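Local coordinates for NAD(P)H-flavin oxidoreductase (PDB 3GBH) that probably uses bound FMN to pass electrons from NAD(P)H to a flavin or another acceptor, as a member of the nitroreductase family, at the interface of chains A and B. Sequence-based numbering; all coordinates share one arbitrary frame. Chains: chain A/B, NAD(P)H-flavin oxidoreductase.

Contact 1: the interface of chains A and B. Residues chain A 8-11; chain B 9-11.
A:Phe11 and B:Phe11 meet near the two-fold axis of a nitroreductase-family dimer, their side chains crossing at about a right angle. Ring carbon CD1 of A:Phe11 lies 3.8 Å from CD1 of B:Phe11, so each ring offers its partner one ortho corner. In both copies CG stands anti to the residue's own N (chi1 174° in A:Phe11), which carries both rings to the same side of the paired backbones; the extended backbone at Asp10 turns the N-H groups toward the other chain. Beneath the rings, the segments before helices 11-17 run antiparallel and form a short beta bridge centred on A:Asp10 and B:Asp10. Two nearly straight hydrogen bonds close it: B:Phe11 N donates to A:Asn9 O at 2.8 Å, and A:Phe11 N donates likewise to B:Asn9 O. The first makes an angle of 174° at the hydrogen, and both donors sit somewhat tilted from the plane of the carbonyl they meet. Since each donor belongs to the first residue of a helix, the partner's carbonyl takes up an N-H at the helix start. At the rim, the side chains of A:Asp10 and B:Asn9 lie alongside each other and point the same way, carboxylate and amide planes 42° apart. On the twin edge, a water joins the amide oxygen A:Asn9 OD1, at 3.0 Å, to the carboxylate oxygen B:Asp10 OD1, at 2.8 Å.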
# COMPACT_ATOMS: atom_id res chain seq x y z
N ILE A 8 3.28 7.05 -8.40
CA ILE A 8 3.43 7.65 -9.72
C ILE A 8 3.96 6.52 -10.58
O ILE A 8 5.04 6.01 -10.32
CB ILE A 8 4.45 8.77 -9.69
CG1 ILE A 8 4.01 9.85 -8.71
CG2 ILE A 8 4.65 9.36 -11.08
CD1 ILE A 8 5.13 10.87 -8.51
N ASN A 9 3.18 6.08 -11.56
CA ASN A 9 3.54 4.94 -12.39
C ASN A 9 4.14 5.34 -13.73
O ASN A 9 4.78 4.51 -14.38
CB ASN A 9 2.35 4.00 -12.60
CG ASN A 9 1.88 3.34 -11.29
OD1 ASN A 9 2.67 2.74 -10.58
ND2 ASN A 9 0.61 3.44 -11.01
N ASP A 10 3.94 6.58 -14.17
CA ASP A 10 4.50 7.01 -15.45
C ASP A 10 5.98 7.32 -15.28
O ASP A 10 6.35 8.20 -14.47
CB ASP A 10 3.78 8.25 -16.00
CG ASP A 10 4.30 8.65 -17.36
OD1 ASP A 10 4.00 7.95 -18.34
OD2 ASP A 10 5.07 9.62 -17.45
N PHE A 11 6.83 6.65 -16.05
CA PHE A 11 8.28 6.80 -15.94
C PHE A 11 8.73 8.25 -16.10
O PHE A 11 9.55 8.73 -15.32
CB PHE A 11 9.03 5.92 -16.98
CG PHE A 11 10.53 6.15 -17.01
CD1 PHE A 11 11.36 5.51 -16.10
CD2 PHE A 11 11.10 7.03 -17.92
CE1 PHE A 11 12.72 5.72 -16.09
CE2 PHE A 11 12.47 7.26 -17.93
CZ PHE A 11 13.28 6.59 -17.02
N ASN B 9 6.49 2.80 -20.87
CA ASN B 9 6.07 3.96 -20.09
C ASN B 9 5.87 3.70 -18.59
O ASN B 9 5.81 4.64 -17.80
CB ASN B 9 4.77 4.54 -20.66
CG ASN B 9 4.97 5.14 -22.05
OD1 ASN B 9 6.04 5.69 -22.35
ND2 ASN B 9 3.97 5.05 -22.88
N ASP B 10 5.78 2.43 -18.20
CA ASP B 10 5.55 2.08 -16.81
C ASP B 10 6.86 2.04 -16.03
O ASP B 10 7.75 1.26 -16.34
CB ASP B 10 4.85 0.73 -16.67
CG ASP B 10 4.65 0.35 -15.22
OD1 ASP B 10 3.68 0.81 -14.60
OD2 ASP B 10 5.51 -0.37 -14.68
N PHE B 11 6.94 2.85 -14.99
CA PHE B 11 8.17 2.97 -14.20
C PHE B 11 8.74 1.61 -13.75
O PHE B 11 9.93 1.33 -13.96
CB PHE B 11 7.95 3.87 -12.98
CG PHE B 11 9.15 3.99 -12.14
CD1 PHE B 11 10.16 4.86 -12.51
CD2 PHE B 11 9.33 3.17 -11.04
CE1 PHE B 11 11.31 4.93 -11.76
CE2 PHE B 11 10.50 3.25 -10.28
CZ PHE B 11 11.47 4.14 -10.63
O HOH W 1 4.84 1.24 -12.08

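Contact 2: the interface of chains A and B. Residues chain A 11, 15, 152; chain B 11, 14, 149, 152-153, 156.
The ring of A:Phe11 is pushed among side chains of B:Val14, B:Leu152, B:Thr153 and B:Ala156, a knob from helix 11-17 of one subunit set against helices 11-17 and 132-156 of the other. The methyl of B:Ala156 sits over one face as a CH-pi contact, its CB 4.0 Å from the centroid of the A:Phe11 ring. On the flank of the ring away from CD2, CE1 of A:Phe11 touches B:Leu152 CB at 3.7 Å and also packs on B:Val14 CG1, while CZ reaches the backbone of helix 132-156 where B:Leu152 joins B:Thr153. Within chain A, A:Leu15 CD1 covers the opposite face, displaced toward the rim, so the ring is held between the two and its tilt is probably restricted. The twin ring, B:Phe11, makes the corresponding approach to A:Leu152, with CZ of B:Phe11 3.8 Å from A:Leu152 C.

Alongside these rings the two Leu152 side chains reach toward each other tip to tip, A:Leu152 CD1 meeting B:Leu152 CD1 at 3.7 Å. In A:Leu152, CG lies anti to the carbonyl carbon (chi1 -68°) and the chain then extends (chi2 170°), which delivers CD1 to its counterpart.

Toward the polar rim, A:Leu15 and B:Gln149 arrive from opposite directions, and A:Leu15 CD2 rests 3.6 Å from B:Gln149 CG. The amide oxygen OE1 of B:Gln149 lies beside both methyls of A:Leu152, 3.7 Å from CD2. The hydroxyl OG1 of B:Thr153 sits in the ring plane at the edge of A:Phe11, and donates a hydrogen bond to B:Gln149 O (2.9 Å) one helical turn back; this bond engages the hydroxyl within its own helix, while the same oxygen also lies against the CD2 methyl of A:Leu15. The patch thus supplies apolar cohesion between the subunits, probably helping to hold together the dimer typical of this family.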
# COMPACT_ATOMS: atom_id res chain seq x y z
N PHE A 11 6.83 6.65 -16.05
CA PHE A 11 8.28 6.80 -15.94
C PHE A 11 8.73 8.25 -16.10
O PHE A 11 9.55 8.73 -15.32
CB PHE A 11 9.03 5.92 -16.98
CG PHE A 11 10.53 6.15 -17.01
CD1 PHE A 11 11.36 5.51 -16.10
CD2 PHE A 11 11.10 7.03 -17.92
CE1 PHE A 11 12.72 5.72 -16.09
CE2 PHE A 11 12.47 7.26 -17.93
CZ PHE A 11 13.28 6.59 -17.02
N LEU A 15 10.69 10.77 -13.20
CA LEU A 15 11.91 11.57 -13.46
C LEU A 15 11.67 13.08 -13.38
O LEU A 15 12.47 13.81 -12.79
CB LEU A 15 12.50 11.26 -14.84
CG LEU A 15 13.56 10.17 -14.88
CD1 LEU A 15 12.85 8.86 -14.57
CD2 LEU A 15 14.28 10.15 -16.27
N LEU A 152 14.59 7.68 -7.47
CA LEU A 152 13.52 7.55 -8.46
C LEU A 152 12.42 6.64 -7.94
O LEU A 152 11.21 6.95 -8.06
CB LEU A 152 14.06 7.08 -9.81
CG LEU A 152 14.97 8.08 -10.54
CD1 LEU A 152 15.68 7.44 -11.75
CD2 LEU A 152 14.19 9.29 -10.99
N PHE B 11 6.94 2.85 -14.99
CA PHE B 11 8.17 2.97 -14.20
C PHE B 11 8.74 1.61 -13.75
O PHE B 11 9.93 1.33 -13.96
CB PHE B 11 7.95 3.87 -12.98
CG PHE B 11 9.15 3.99 -12.14
CD1 PHE B 11 10.16 4.86 -12.51
CD2 PHE B 11 9.33 3.17 -11.04
CE1 PHE B 11 11.31 4.93 -11.76
CE2 PHE B 11 10.50 3.25 -10.28
CZ PHE B 11 11.47 4.14 -10.63
N VAL B 14 10.15 -0.40 -16.61
CA VAL B 14 11.47 0.10 -17.03
C VAL B 14 12.57 -0.44 -16.11
O VAL B 14 13.57 -1.00 -16.54
CB VAL B 14 11.53 1.64 -17.10
CG1 VAL B 14 12.97 2.13 -17.32
CG2 VAL B 14 10.61 2.15 -18.20
N GLN B 149 20.31 7.39 -14.48
CA GLN B 149 19.14 7.95 -15.09
C GLN B 149 19.22 7.83 -16.63
O GLN B 149 18.20 7.59 -17.27
CB GLN B 149 18.91 9.37 -14.59
CG GLN B 149 17.61 9.99 -15.01
CD GLN B 149 17.19 11.11 -14.07
OE1 GLN B 149 16.94 10.88 -12.90
NE2 GLN B 149 17.10 12.33 -14.61
N LEU B 152 18.18 4.18 -17.49
CA LEU B 152 16.74 3.99 -17.33
C LEU B 152 15.97 4.65 -18.48
O LEU B 152 15.08 4.03 -19.08
CB LEU B 152 16.25 4.51 -15.96
CG LEU B 152 16.80 3.66 -14.81
CD1 LEU B 152 16.61 4.33 -13.44
CD2 LEU B 152 16.19 2.29 -14.81
N THR B 153 16.34 5.87 -18.81
CA THR B 153 15.67 6.60 -19.91
C THR B 153 15.89 5.90 -21.24
O THR B 153 14.97 5.78 -22.04
CB THR B 153 16.14 8.08 -20.02
OG1 THR B 153 15.95 8.71 -18.75
CG2 THR B 153 15.28 8.82 -21.08
N ALA B 156 13.49 3.18 -21.34
CA ALA B 156 12.12 3.67 -21.56
C ALA B 156 11.86 3.94 -23.04
O ALA B 156 10.70 3.85 -23.53
CB ALA B 156 11.87 4.94 -20.72

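Contact 1 and contact 2 adjoin, the centres of their C-alpha atoms about 7 Å apart, and A:Phe11 and B:Phe11 belong to both. Each phenylalanine therefore has two tasks: its backbone at the start of helix 11-17 serves the bridge of contact 1, while its ring enters the apolar core of contact 2, where helix 132-156 supplies much of the opposing surface. The backbone pairing of contact 1 probably helps to set the register in which the side chains of contact 2 pack. Two-fold symmetry repeats both with the chains exchanged. The deposited assembly holds four copies, within which this pair probably represents the family's usual dimer.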